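PDB 3S03: motility protein B from Helicobacter pylori, which probably forms, together with MotA, the stator of the flagellar motor, this periplasmic OmpA-like part possibly helping to fasten it to the cell wall. Local coordinates for residues 63-68 against 139-144. Residues are numbered along the deposited sequence; the frame is centred on the assembly and turned at random.
Sequences KRVHIN and IFFSTD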
loop_
_atom_site.group_PDB
_atom_site.type_symbol
_atom_site.label_atom_id
_atom_site.label_comp_id
_atom_site.label_asym_id
_atom_site.label_seq_id
_atom_site.Cartn_x
_atom_site.Cartn_y
_atom_site.Cartn_z
ATOM N N LYS A 63 -10.987 -5.923 -13.328
ATOM C CA LYS A 63 -12.263 -6.370 -12.738
ATOM C C LYS A 63 -12.132 -6.709 -11.244
ATOM O O LYS A 63 -12.994 -7.387 -10.665
ATOM C CB LYS A 63 -12.827 -7.568 -13.522
ATOM N N ARG A 64 -11.059 -6.231 -10.631
ATOM C CA ARG A 64 -10.748 -6.547 -9.245
ATOM C C ARG A 64 -10.616 -5.265 -8.421
ATOM O O ARG A 64 -10.517 -5.312 -7.177
ATOM C CB ARG A 64 -9.444 -7.361 -9.169
ATOM C CG ARG A 64 -8.232 -6.633 -9.707
ATOM C CD ARG A 64 -6.990 -7.507 -9.762
ATOM N NE ARG A 64 -6.000 -6.849 -10.616
ATOM C CZ ARG A 64 -5.948 -6.971 -11.941
ATOM N NH1 ARG A 64 -6.808 -7.763 -12.577
ATOM N NH2 ARG A 64 -5.032 -6.302 -12.634
ATOM N N VAL A 65 -10.595 -4.136 -9.135
ATOM C CA VAL A 65 -10.500 -2.818 -8.539
ATOM C C VAL A 65 -11.809 -2.431 -7.901
ATOM O O VAL A 65 -12.853 -2.407 -8.560
ATOM C CB VAL A 65 -10.123 -1.744 -9.574
ATOM C CG1 VAL A 65 -10.318 -0.320 -8.990
ATOM C CG2 VAL A 65 -8.700 -1.965 -10.020
ATOM N N HIS A 66 -11.740 -2.108 -6.614
ATOM C CA HIS A 66 -12.921 -1.721 -5.862
ATOM C C HIS A 66 -13.113 -0.238 -5.955
ATOM O O HIS A 66 -12.147 0.517 -6.067
ATOM C CB HIS A 66 -12.799 -2.159 -4.421
ATOM C CG HIS A 66 -12.689 -3.641 -4.259
ATOM N ND1 HIS A 66 -12.184 -4.226 -3.120
ATOM C CD2 HIS A 66 -13.005 -4.657 -5.102
ATOM C CE1 HIS A 66 -12.201 -5.540 -3.267
ATOM N NE2 HIS A 66 -12.686 -5.826 -4.462
ATOM N N ILE A 67 -14.373 0.173 -5.959
ATOM C CA ILE A 67 -14.697 1.563 -6.131
ATOM C C ILE A 67 -15.669 1.925 -5.048
ATOM O O ILE A 67 -16.767 1.405 -4.990
ATOM C CB ILE A 67 -15.339 1.862 -7.524
ATOM C CG1 ILE A 67 -14.363 1.565 -8.663
ATOM C CG2 ILE A 67 -15.734 3.326 -7.608
ATOM C CD1 ILE A 67 -14.339 0.133 -9.097
ATOM N N ASN A 68 -15.245 2.817 -4.177
ATOM C CA ASN A 68 -16.062 3.232 -3.046
ATOM C C ASN A 68 -16.417 4.700 -3.251
ATOM O O ASN A 68 -15.519 5.537 -3.517
ATOM C CB ASN A 68 -15.293 3.022 -1.731
ATOM C CG ASN A 68 -15.995 3.648 -0.517
ATOM O OD1 ASN A 68 -15.347 4.234 0.372
ATOM N ND2 ASN A 68 -17.307 3.520 -0.467
ATOM N N ILE A 139 -14.796 9.685 -5.203
ATOM C CA ILE A 139 -14.785 8.325 -5.724
ATOM C C ILE A 139 -13.413 7.786 -5.417
ATOM O O ILE A 139 -12.459 8.139 -6.096
ATOM C CB ILE A 139 -14.946 8.317 -7.265
ATOM C CG1 ILE A 139 -16.177 9.123 -7.694
ATOM C CG2 ILE A 139 -14.972 6.896 -7.808
ATOM C CD1 ILE A 139 -17.472 8.395 -7.571
ATOM N N PHE A 140 -13.307 6.955 -4.386
ATOM C CA PHE A 140 -12.023 6.328 -4.057
ATOM C C PHE A 140 -11.933 4.964 -4.749
ATOM O O PHE A 140 -12.888 4.186 -4.693
ATOM C CB PHE A 140 -11.878 6.161 -2.542
ATOM C CG PHE A 140 -10.605 5.454 -2.117
ATOM C CD1 PHE A 140 -9.427 6.170 -1.932
ATOM C CD2 PHE A 140 -10.593 4.082 -1.889
ATOM C CE1 PHE A 140 -8.257 5.531 -1.543
ATOM C CE2 PHE A 140 -9.441 3.451 -1.497
ATOM C CZ PHE A 140 -8.264 4.175 -1.338
ATOM N N PHE A 141 -10.791 4.699 -5.390
ATOM C CA PHE A 141 -10.516 3.439 -6.092
ATOM C C PHE A 141 -9.438 2.700 -5.341
ATOM O O PHE A 141 -8.574 3.341 -4.743
ATOM C CB PHE A 141 -9.991 3.710 -7.502
ATOM C CG PHE A 141 -10.923 4.524 -8.376
ATOM C CD1 PHE A 141 -11.656 3.912 -9.378
ATOM C CD2 PHE A 141 -11.033 5.911 -8.220
ATOM C CE1 PHE A 141 -12.497 4.651 -10.207
ATOM C CE2 PHE A 141 -11.874 6.662 -9.046
ATOM C CZ PHE A 141 -12.613 6.030 -10.043
ATOM N N SER A 142 -9.461 1.369 -5.374
ATOM C CA SER A 142 -8.456 0.544 -4.689
ATOM C C SER A 142 -8.678 -0.961 -4.914
ATOM O O SER A 142 -9.376 -1.368 -5.845
ATOM C CB SER A 142 -8.460 0.840 -3.189
ATOM O OG SER A 142 -9.593 0.266 -2.574
ATOM N N THR A 143 -8.090 -1.782 -4.055
ATOM C CA THR A 143 -8.203 -3.236 -4.168
ATOM C C THR A 143 -8.051 -3.808 -2.765
ATOM O O THR A 143 -7.786 -3.065 -1.830
ATOM C CB THR A 143 -7.119 -3.859 -5.121
ATOM O OG1 THR A 143 -5.982 -4.292 -4.358
ATOM C CG2 THR A 143 -6.651 -2.861 -6.175
ATOM N N ASP A 144 -8.209 -5.111 -2.603
ATOM C CA ASP A 144 -8.058 -5.697 -1.267
ATOM C C ASP A 144 -6.832 -6.591 -1.109
ATOM O O ASP A 144 -6.933 -7.704 -0.581
ATOM C CB ASP A 144 -9.330 -6.427 -0.837
ATOM C CG ASP A 144 -10.480 -5.474 -0.561
ATOM O OD1 ASP A 144 -11.597 -5.986 -0.312
ATOM O OD2 ASP A 144 -10.280 -4.228 -0.607
HETATM O O HOH W 1 -9.107 -6.275 -4.842
#
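Ile67 overlaps Phe141 on the buried side of two antiparallel strands, its CG1 lying 3.7 Å from the ring atom CD1. With CG1 anti to the carbonyl carbon (chi1 -64°), the other branch, CG2, is left to meet CG2 of Ile139, also at 3.7 Å. A branched aliphatic chain thus serves both neighbours of this greasy face. Ile67 and Phe141 form a non-hydrogen-bonded pair, bracketed by two hydrogen-bonded ones. In the Asn68–Phe140 pair, Asn68 N reaches Phe140 O at 2.8 Å in a nearly straight bond (169°); in the other, His66 N gives a more bent bond of 2.6 Å to Ser142 O. The opposite face, partly exposed, carries His66, Ser142 and Asn68 besides Phe140. There His66 meets the Asp144 carboxylate, steeply turned (80°) to the ring, with CE1 3.0 Å from OD1; the negative charge would suit an imidazolium. Past the strand ends a water bridges Arg64 O and Asp144 N. Arg64 itself makes a salt bridge with Asp147 of the second subunit. The two strands are neighbours within the OmpA-like sheet, flanked by strands 24-29 and 111-115, while Ile58 of helix 47-58 packs on Ile67 and Phe141.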